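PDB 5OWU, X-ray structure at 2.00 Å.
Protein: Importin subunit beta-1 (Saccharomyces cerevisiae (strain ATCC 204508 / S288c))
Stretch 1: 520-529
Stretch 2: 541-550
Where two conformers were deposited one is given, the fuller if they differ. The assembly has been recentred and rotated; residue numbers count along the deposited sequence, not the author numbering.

Stretch 1 520-529: AFSALTTMVE
Stretch 2 (541-550) SISTFVMDKL

Two phenylalanine rings lie nearly parallel in this contact yet barely overlap: the planes of Phe521 and Phe545 meet at 27°, but the rings are slid apart, with centroids 6.0 Å from each other, leaving Phe521 CE1 and Phe545 CE2 to touch at 3.8 Å. The pair illustrates how helices can pack mainly through apolar side chains; no hydrogen bond crosses between them. Both stretches are helical throughout, with phi/psi mostly near -60/-45, Glu529 at -71/-27 and psi near -57 at Ser543 and Met547, and run roughly antiparallel at 142°, their axes approaching to 11.1 Å. The register places Leu524 CA 7.5 Å from Ile542 CA and Phe521 CA 9.4 Å from Val546 CA.

Ile542 (chi1 m, chi2 t) points toward the partner helix and gives up the most surface. Its CD1 lies 3.7 Å from Val528 CG2 (chi1 t) and 4.0 Å from Met527 CB; the all-m Met527 chain then leads away. Leu524 (m, t) bridges two neighbours, its CD2 4.3 Å from Ile542 CG1 and its CD1 3.9 Å from Phe545 CE2. Phe521 (chi1 -84°, chi2 -77°) leaves its backbone sideways, but its ring reaches across to Phe545 (162°, 75°). Beyond, Lys549 (t, p, t, t) brings CG to 4.5 Å from Phe521 CZ at the ring edge, a marginal contact made by an aliphatic carbon of the lysine.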

# COMPACT_ATOMS: atom_id res chain seq x y z
N ALA A 520 -1.86 -6.32 -23.83
CA ALA A 520 -1.26 -5.92 -25.10
C ALA A 520 -1.32 -4.41 -25.25
O ALA A 520 -0.33 -3.77 -25.64
CB ALA A 520 -1.97 -6.61 -26.26
N PHE A 521 -2.46 -3.80 -24.90
CA PHE A 521 -2.55 -2.35 -24.99
C PHE A 521 -1.51 -1.71 -24.08
O PHE A 521 -0.84 -0.74 -24.47
CB PHE A 521 -3.96 -1.87 -24.64
CG PHE A 521 -4.91 -1.92 -25.82
CD1 PHE A 521 -4.85 -0.95 -26.80
CD2 PHE A 521 -5.86 -2.92 -25.92
CE1 PHE A 521 -5.72 -0.98 -27.88
CE2 PHE A 521 -6.73 -2.95 -27.00
CZ PHE A 521 -6.66 -1.97 -27.98
N SER A 522 -1.32 -2.27 -22.88
CA SER A 522 -0.31 -1.71 -21.99
C SER A 522 1.06 -1.76 -22.65
O SER A 522 1.81 -0.77 -22.61
CB SER A 522 -0.29 -2.45 -20.66
OG SER A 522 0.63 -1.85 -19.77
N ALA A 523 1.40 -2.88 -23.31
CA ALA A 523 2.71 -2.97 -23.94
C ALA A 523 2.82 -1.96 -25.06
O ALA A 523 3.88 -1.34 -25.24
CB ALA A 523 2.97 -4.39 -24.44
N LEU A 524 1.72 -1.71 -25.78
CA LEU A 524 1.77 -0.70 -26.82
C LEU A 524 2.13 0.66 -26.24
O LEU A 524 2.90 1.42 -26.83
CB LEU A 524 0.43 -0.63 -27.57
CG LEU A 524 0.15 -1.77 -28.55
CD1 LEU A 524 -1.21 -1.56 -29.17
CD2 LEU A 524 1.22 -1.87 -29.63
N THR A 525 1.62 0.96 -25.04
CA THR A 525 1.97 2.22 -24.42
C THR A 525 3.48 2.29 -24.20
O THR A 525 4.13 3.27 -24.56
CB THR A 525 1.20 2.39 -23.11
OG1 THR A 525 -0.20 2.48 -23.42
CG2 THR A 525 1.62 3.65 -22.39
N THR A 526 4.05 1.20 -23.67
CA THR A 526 5.50 1.14 -23.53
C THR A 526 6.18 1.36 -24.87
O THR A 526 7.12 2.16 -24.99
CB THR A 526 5.91 -0.21 -22.92
OG1 THR A 526 5.39 -0.31 -21.59
CG2 THR A 526 7.41 -0.37 -22.87
N MET A 527 5.68 0.69 -25.93
CA MET A 527 6.34 0.85 -27.22
C MET A 527 6.35 2.31 -27.63
O MET A 527 7.35 2.82 -28.16
CB MET A 527 5.65 0.01 -28.30
CG MET A 527 5.52 -1.46 -28.01
SD MET A 527 7.08 -2.21 -27.57
CE MET A 527 7.87 -2.40 -29.17
N VAL A 528 5.24 3.01 -27.36
CA VAL A 528 5.17 4.41 -27.73
C VAL A 528 6.19 5.20 -26.93
O VAL A 528 6.97 5.99 -27.49
CB VAL A 528 3.75 4.95 -27.50
CG1 VAL A 528 3.72 6.48 -27.67
CG2 VAL A 528 2.78 4.29 -28.44
N GLU A 529 6.24 4.96 -25.63
CA GLU A 529 7.00 5.85 -24.76
C GLU A 529 8.50 5.70 -24.98
O GLU A 529 9.24 6.67 -24.80
CB GLU A 529 6.58 5.60 -23.31
CG GLU A 529 5.13 6.08 -23.07
CD GLU A 529 4.57 5.71 -21.71
OE1 GLU A 529 5.02 4.70 -21.13
OE2 GLU A 529 3.67 6.44 -21.23
N SER A 541 2.31 3.41 -37.02
CA SER A 541 1.43 2.25 -37.07
C SER A 541 0.55 2.17 -35.83
O SER A 541 -0.64 1.85 -35.93
CB SER A 541 2.24 0.96 -37.24
OG SER A 541 2.86 0.93 -38.51
N ILE A 542 1.11 2.49 -34.66
CA ILE A 542 0.31 2.44 -33.44
C ILE A 542 -0.78 3.50 -33.50
O ILE A 542 -1.96 3.24 -33.23
CB ILE A 542 1.20 2.61 -32.19
CG1 ILE A 542 2.21 1.47 -32.10
CG2 ILE A 542 0.35 2.66 -30.93
CD1 ILE A 542 3.28 1.68 -31.04
N SER A 543 -0.40 4.72 -33.91
CA SER A 543 -1.36 5.81 -33.93
C SER A 543 -2.56 5.45 -34.80
O SER A 543 -3.71 5.43 -34.33
CB SER A 543 -0.67 7.08 -34.43
OG SER A 543 -1.61 8.14 -34.59
N THR A 544 -2.28 5.10 -36.06
CA THR A 544 -3.32 4.65 -36.98
C THR A 544 -4.18 3.57 -36.34
O THR A 544 -5.41 3.61 -36.42
CB THR A 544 -2.68 4.12 -38.27
OG1 THR A 544 -2.01 5.19 -38.93
CG2 THR A 544 -3.72 3.53 -39.22
N PHE A 545 -3.54 2.60 -35.68
CA PHE A 545 -4.29 1.47 -35.14
C PHE A 545 -5.26 1.94 -34.06
O PHE A 545 -6.43 1.53 -34.05
CB PHE A 545 -3.34 0.41 -34.58
CG PHE A 545 -4.02 -0.56 -33.64
CD1 PHE A 545 -4.86 -1.54 -34.13
CD2 PHE A 545 -3.83 -0.46 -32.28
CE1 PHE A 545 -5.49 -2.43 -33.26
CE2 PHE A 545 -4.45 -1.34 -31.41
CZ PHE A 545 -5.28 -2.32 -31.89
N VAL A 546 -4.81 2.80 -33.15
CA VAL A 546 -5.66 3.09 -32.00
C VAL A 546 -6.82 3.99 -32.41
O VAL A 546 -7.98 3.74 -32.05
CB VAL A 546 -4.84 3.68 -30.83
CG1 VAL A 546 -3.87 2.62 -30.30
CG2 VAL A 546 -4.12 4.96 -31.24
N MET A 547 -6.54 5.01 -33.22
CA MET A 547 -7.61 5.87 -33.72
C MET A 547 -8.68 5.05 -34.42
O MET A 547 -9.85 5.03 -34.01
CB MET A 547 -7.02 6.96 -34.62
CG MET A 547 -6.15 7.94 -33.84
SD MET A 547 -5.49 9.36 -34.72
CE MET A 547 -4.62 8.59 -36.09
N ASP A 548 -8.28 4.31 -35.46
CA ASP A 548 -9.21 3.40 -36.13
C ASP A 548 -9.92 2.51 -35.11
O ASP A 548 -11.14 2.34 -35.15
CB ASP A 548 -8.47 2.56 -37.17
CG ASP A 548 -7.86 3.40 -38.29
OD1 ASP A 548 -7.77 4.63 -38.14
OD2 ASP A 548 -7.45 2.81 -39.31
N LYS A 549 -9.16 1.95 -34.17
CA LYS A 549 -9.76 1.01 -33.22
C LYS A 549 -10.81 1.70 -32.38
O LYS A 549 -11.89 1.14 -32.12
CB LYS A 549 -8.68 0.40 -32.33
CG LYS A 549 -9.16 -0.79 -31.51
CD LYS A 549 -9.38 -2.01 -32.40
CE LYS A 549 -9.97 -3.16 -31.61
NZ LYS A 549 -10.18 -4.37 -32.45
N LEU A 550 -10.54 2.93 -31.95
CA LEU A 550 -11.55 3.66 -31.21
C LEU A 550 -12.83 3.75 -32.04
O LEU A 550 -13.92 3.42 -31.57
CB LEU A 550 -11.04 5.05 -30.82
CG LEU A 550 -11.93 5.92 -29.94
CD1 LEU A 550 -12.25 5.21 -28.63
CD2 LEU A 550 -11.28 7.28 -29.68